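Local coordinates for hypothetical protein Atu2648 (Agrobacterium tumefaciens str. C58, PDB 1ZCE), which is of unknown function but is built mainly as an EVE domain, akin to the RNA-binding PUA and the ASCH domains, and so may bind nucleic acid, at residues D102-M112 against V125-M136. Residues are numbered along the deposited sequence; the frame is centred on the assembly and turned at random.
Sequences DVKANPKLEKM and VTEEEYLEVCRM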
loop_
_atom_site.group_PDB
_atom_site.type_symbol
_atom_site.label_atom_id
_atom_site.label_comp_id
_atom_site.label_asym_id
_atom_site.label_seq_id
_atom_site.Cartn_x
_atom_site.Cartn_y
_atom_site.Cartn_z
ATOM N N ASP A 102 14.679 -7.193 -6.338
ATOM C CA ASP A 102 14.998 -6.165 -7.317
ATOM C C ASP A 102 14.984 -4.775 -6.688
ATOM O O ASP A 102 15.794 -3.922 -7.046
ATOM C CB ASP A 102 14.029 -6.220 -8.502
ATOM C CG ASP A 102 14.262 -7.432 -9.388
ATOM O OD1 ASP A 102 15.371 -8.000 -9.338
ATOM O OD2 ASP A 102 13.342 -7.804 -10.143
ATOM N N VAL A 103 14.069 -4.544 -5.751
ATOM C CA VAL A 103 13.994 -3.248 -5.085
ATOM C C VAL A 103 15.282 -2.988 -4.303
ATOM O O VAL A 103 15.852 -1.895 -4.375
ATOM C CB VAL A 103 12.778 -3.173 -4.124
ATOM C CG1 VAL A 103 12.866 -1.923 -3.257
ATOM C CG2 VAL A 103 11.487 -3.154 -4.929
ATOM N N LYS A 104 15.742 -3.996 -3.567
ATOM C CA LYS A 104 16.960 -3.869 -2.773
ATOM C C LYS A 104 18.215 -3.670 -3.621
ATOM O O LYS A 104 19.221 -3.162 -3.132
ATOM C CB LYS A 104 17.133 -5.097 -1.872
ATOM C CG LYS A 104 16.124 -5.175 -0.738
ATOM C CD LYS A 104 16.423 -6.338 0.192
ATOM C CE LYS A 104 15.479 -6.350 1.384
ATOM N NZ LYS A 104 15.821 -7.445 2.333
ATOM N N ALA A 105 18.150 -4.058 -4.891
ATOM C CA ALA A 105 19.291 -3.920 -5.790
ATOM C C ALA A 105 19.314 -2.569 -6.504
ATOM O O ALA A 105 20.299 -2.224 -7.151
ATOM C CB ALA A 105 19.280 -5.047 -6.816
ATOM N N ASN A 106 18.234 -1.803 -6.386
ATOM C CA ASN A 106 18.145 -0.500 -7.043
ATOM C C ASN A 106 18.655 0.622 -6.132
ATOM O O ASN A 106 18.029 0.944 -5.124
ATOM C CB ASN A 106 16.695 -0.220 -7.436
ATOM C CG ASN A 106 16.566 0.937 -8.400
ATOM O OD1 ASN A 106 17.326 1.901 -8.331
ATOM N ND2 ASN A 106 15.593 0.855 -9.298
ATOM N N PRO A 107 19.786 1.255 -6.492
ATOM C CA PRO A 107 20.307 2.331 -5.640
ATOM C C PRO A 107 19.350 3.495 -5.386
ATOM O O PRO A 107 19.439 4.158 -4.357
ATOM C CB PRO A 107 21.575 2.767 -6.374
ATOM C CG PRO A 107 21.246 2.500 -7.803
ATOM C CD PRO A 107 20.568 1.147 -7.736
ATOM N N LYS A 108 18.435 3.740 -6.317
ATOM C CA LYS A 108 17.481 4.835 -6.170
ATOM C C LYS A 108 16.427 4.545 -5.103
ATOM O O LYS A 108 15.711 5.446 -4.661
ATOM C CB LYS A 108 16.796 5.103 -7.512
ATOM C CG LYS A 108 17.776 5.445 -8.628
ATOM C CD LYS A 108 17.115 5.434 -9.998
ATOM C CE LYS A 108 16.082 6.537 -10.138
ATOM N NZ LYS A 108 15.432 6.498 -11.477
ATOM N N LEU A 109 16.347 3.288 -4.679
ATOM C CA LEU A 109 15.360 2.885 -3.686
ATOM C C LEU A 109 15.960 2.537 -2.324
ATOM O O LEU A 109 15.273 1.978 -1.470
ATOM C CB LEU A 109 14.562 1.692 -4.224
ATOM C CG LEU A 109 13.910 1.879 -5.601
ATOM C CD1 LEU A 109 13.172 0.608 -5.982
ATOM C CD2 LEU A 109 12.962 3.068 -5.582
ATOM N N GLU A 110 17.227 2.889 -2.115
ATOM C CA GLU A 110 17.916 2.589 -0.858
ATOM C C GLU A 110 17.287 3.166 0.403
ATOM O O GLU A 110 17.458 2.613 1.491
ATOM C CB GLU A 110 19.366 3.069 -0.910
ATOM C CG GLU A 110 20.227 2.401 -1.949
ATOM C CD GLU A 110 21.702 2.553 -1.641
ATOM O OE1 GLU A 110 22.144 3.694 -1.382
ATOM O OE2 GLU A 110 22.416 1.530 -1.657
ATOM N N LYS A 111 16.585 4.286 0.269
ATOM C CA LYS A 111 15.964 4.918 1.427
ATOM C C LYS A 111 14.476 4.609 1.527
ATOM O O LYS A 111 13.781 5.149 2.385
ATOM C CB LYS A 111 16.177 6.436 1.380
ATOM C CG LYS A 111 17.640 6.857 1.464
ATOM C CD LYS A 111 17.795 8.369 1.356
ATOM C CE LYS A 111 19.253 8.796 1.453
ATOM N NZ LYS A 111 19.852 8.480 2.780
HETATM N N MSE A 112 13.991 3.727 0.663
HETATM C CA MSE A 112 12.576 3.376 0.667
HETATM C C MSE A 112 12.214 2.652 1.959
HETATM O O MSE A 112 12.949 1.777 2.420
HETATM C CB MSE A 112 12.257 2.501 -0.547
HETATM C CG MSE A 112 10.780 2.378 -0.875
HETATM SE SE MSE A 112 10.512 1.306 -2.443
HETATM C CE MSE A 112 8.584 1.234 -2.399
ATOM N N VAL A 125 5.873 6.374 0.532
ATOM C CA VAL A 125 6.662 6.080 -0.656
ATOM C C VAL A 125 6.873 7.443 -1.296
ATOM O O VAL A 125 5.904 8.160 -1.531
ATOM C CB VAL A 125 5.891 5.165 -1.651
ATOM C CG1 VAL A 125 6.700 4.986 -2.931
ATOM C CG2 VAL A 125 5.609 3.803 -1.022
ATOM N N THR A 126 8.118 7.832 -1.553
ATOM C CA THR A 126 8.343 9.129 -2.178
ATOM C C THR A 126 7.845 9.057 -3.618
ATOM O O THR A 126 7.696 7.967 -4.177
ATOM C CB THR A 126 9.833 9.518 -2.204
ATOM O OG1 THR A 126 10.532 8.672 -3.124
ATOM C CG2 THR A 126 10.441 9.392 -0.817
ATOM N N GLU A 127 7.579 10.211 -4.217
ATOM C CA GLU A 127 7.102 10.237 -5.594
ATOM C C GLU A 127 8.109 9.553 -6.516
ATOM O O GLU A 127 7.730 8.787 -7.399
ATOM C CB GLU A 127 6.864 11.680 -6.050
ATOM C CG GLU A 127 6.197 11.797 -7.414
ATOM C CD GLU A 127 5.890 13.236 -7.800
ATOM O OE1 GLU A 127 5.306 13.450 -8.884
ATOM O OE2 GLU A 127 6.234 14.150 -7.020
ATOM N N GLU A 128 9.392 9.832 -6.311
ATOM C CA GLU A 128 10.433 9.228 -7.133
ATOM C C GLU A 128 10.492 7.717 -6.942
ATOM O O GLU A 128 10.709 6.976 -7.902
ATOM C CB GLU A 128 11.793 9.863 -6.823
ATOM C CG GLU A 128 12.022 11.168 -7.575
ATOM C CD GLU A 128 12.288 10.925 -9.053
ATOM O OE1 GLU A 128 13.462 10.716 -9.429
ATOM O OE2 GLU A 128 11.320 10.918 -9.838
ATOM N N GLU A 129 10.300 7.257 -5.711
ATOM C CA GLU A 129 10.315 5.821 -5.442
ATOM C C GLU A 129 9.122 5.173 -6.139
ATOM O O GLU A 129 9.239 4.101 -6.737
ATOM C CB GLU A 129 10.253 5.554 -3.934
ATOM C CG GLU A 129 11.575 5.807 -3.221
ATOM C CD GLU A 129 11.430 5.965 -1.718
ATOM O OE1 GLU A 129 12.464 6.179 -1.048
ATOM O OE2 GLU A 129 10.293 5.890 -1.203
ATOM N N TYR A 130 7.974 5.837 -6.071
ATOM C CA TYR A 130 6.766 5.328 -6.700
ATOM C C TYR A 130 6.943 5.219 -8.214
ATOM O O TYR A 130 6.629 4.191 -8.814
ATOM C CB TYR A 130 5.582 6.241 -6.363
ATOM C CG TYR A 130 4.283 5.874 -7.049
ATOM C CD1 TYR A 130 3.853 6.562 -8.188
ATOM C CD2 TYR A 130 3.465 4.860 -6.545
ATOM C CE1 TYR A 130 2.640 6.262 -8.798
ATOM C CE2 TYR A 130 2.249 4.548 -7.153
ATOM C CZ TYR A 130 1.847 5.254 -8.276
ATOM O OH TYR A 130 0.642 4.959 -8.869
ATOM N N LEU A 131 7.453 6.276 -8.835
ATOM C CA LEU A 131 7.650 6.260 -10.277
ATOM C C LEU A 131 8.671 5.212 -10.713
ATOM O O LEU A 131 8.504 4.574 -11.752
ATOM C CB LEU A 131 8.078 7.648 -10.765
ATOM C CG LEU A 131 7.006 8.736 -10.622
ATOM C CD1 LEU A 131 7.599 10.096 -10.931
ATOM C CD2 LEU A 131 5.836 8.440 -11.546
ATOM N N GLU A 132 9.724 5.030 -9.922
ATOM C CA GLU A 132 10.756 4.055 -10.260
ATOM C C GLU A 132 10.238 2.618 -10.143
ATOM O O GLU A 132 10.473 1.800 -11.032
ATOM C CB GLU A 132 11.979 4.263 -9.363
ATOM C CG GLU A 132 13.125 3.281 -9.589
ATOM C CD GLU A 132 13.799 3.413 -10.948
ATOM O OE1 GLU A 132 14.729 2.624 -11.218
ATOM O OE2 GLU A 132 13.415 4.293 -11.748
ATOM N N VAL A 133 9.542 2.302 -9.054
ATOM C CA VAL A 133 8.995 0.960 -8.891
ATOM C C VAL A 133 7.981 0.708 -10.008
ATOM O O VAL A 133 7.941 -0.383 -10.577
ATOM C CB VAL A 133 8.332 0.785 -7.496
ATOM C CG1 VAL A 133 7.556 -0.527 -7.427
ATOM C CG2 VAL A 133 9.413 0.789 -6.417
ATOM N N CYS A 134 7.171 1.712 -10.331
ATOM C CA CYS A 134 6.198 1.553 -11.408
ATOM C C CYS A 134 6.896 1.254 -12.736
ATOM O O CYS A 134 6.466 0.363 -13.475
ATOM C CB CYS A 134 5.320 2.801 -11.538
ATOM S SG CYS A 134 4.005 2.892 -10.294
ATOM N N ARG A 135 7.965 1.989 -13.042
ATOM C CA ARG A 135 8.711 1.750 -14.280
ATOM C C ARG A 135 9.250 0.322 -14.299
ATOM O O ARG A 135 9.157 -0.378 -15.307
ATOM C CB ARG A 135 9.887 2.723 -14.418
ATOM C CG ARG A 135 9.552 4.066 -15.042
ATOM C CD ARG A 135 10.835 4.837 -15.327
ATOM N NE ARG A 135 11.519 5.226 -14.100
ATOM C CZ ARG A 135 11.225 6.316 -13.400
ATOM N NH1 ARG A 135 11.892 6.590 -12.292
ATOM N NH2 ARG A 135 10.277 7.143 -13.821
HETATM N N MSE A 136 9.828 -0.100 -13.181
HETATM C CA MSE A 136 10.369 -1.448 -13.070
HETATM C C MSE A 136 9.252 -2.451 -13.315
HETATM O O MSE A 136 9.484 -3.525 -13.868
HETATM C CB MSE A 136 10.947 -1.676 -11.675
HETATM C CG MSE A 136 12.163 -0.828 -11.346
HETATM SE SE MSE A 136 12.585 -0.940 -9.470
HETATM C CE MSE A 136 13.322 -2.720 -9.437
HETATM O O HOH W 1 15.093 5.787 -1.866
HETATM O O HOH W 2 14.445 9.285 -11.513
HETATM O O HOH W 3 12.293 7.275 1.350
#
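The carboxylate of E132 is divided between two partners from 102-112. N106 ND2 donates to E132 OE1 at 2.7 Å; OE1 lies almost in the amide plane and accepts through its anti lone pair, while the amide and carboxylate planes stand 83° apart. K108 NZ reaches E132 OE2 in a weak, salt-bridged bond of 3.0 Å. E132 CG is anti to the backbone N (chi1 179°) and the chain bends at chi2, bringing the carboxylate to both donors. Alongside these polar groups L109 CD2 lies against CA and CG of E129, 3.8 Å from CA, and close to E132 CG, while CD1 meets V133 CG2 and the selenium of M136. Farther along, E129 OE1 comes to 3.3 Å from M112 CA, and one water joins OE1 to K108 O and K111 N.

A second shell sets these groups. R135 grips E132 OE2 side-on through NE and NH1, and N106 OD1 accepts from K108 N, an Asx turn that fixes the amide's rotation. E129 OE2 takes the amide of T126, whose OG1 caps E129 N in return. This capping box opens helix 127-136, whose V133 packs on F51 and V98 of the mixed sheet, an arrangement belonging to the PUA-like EVE fold.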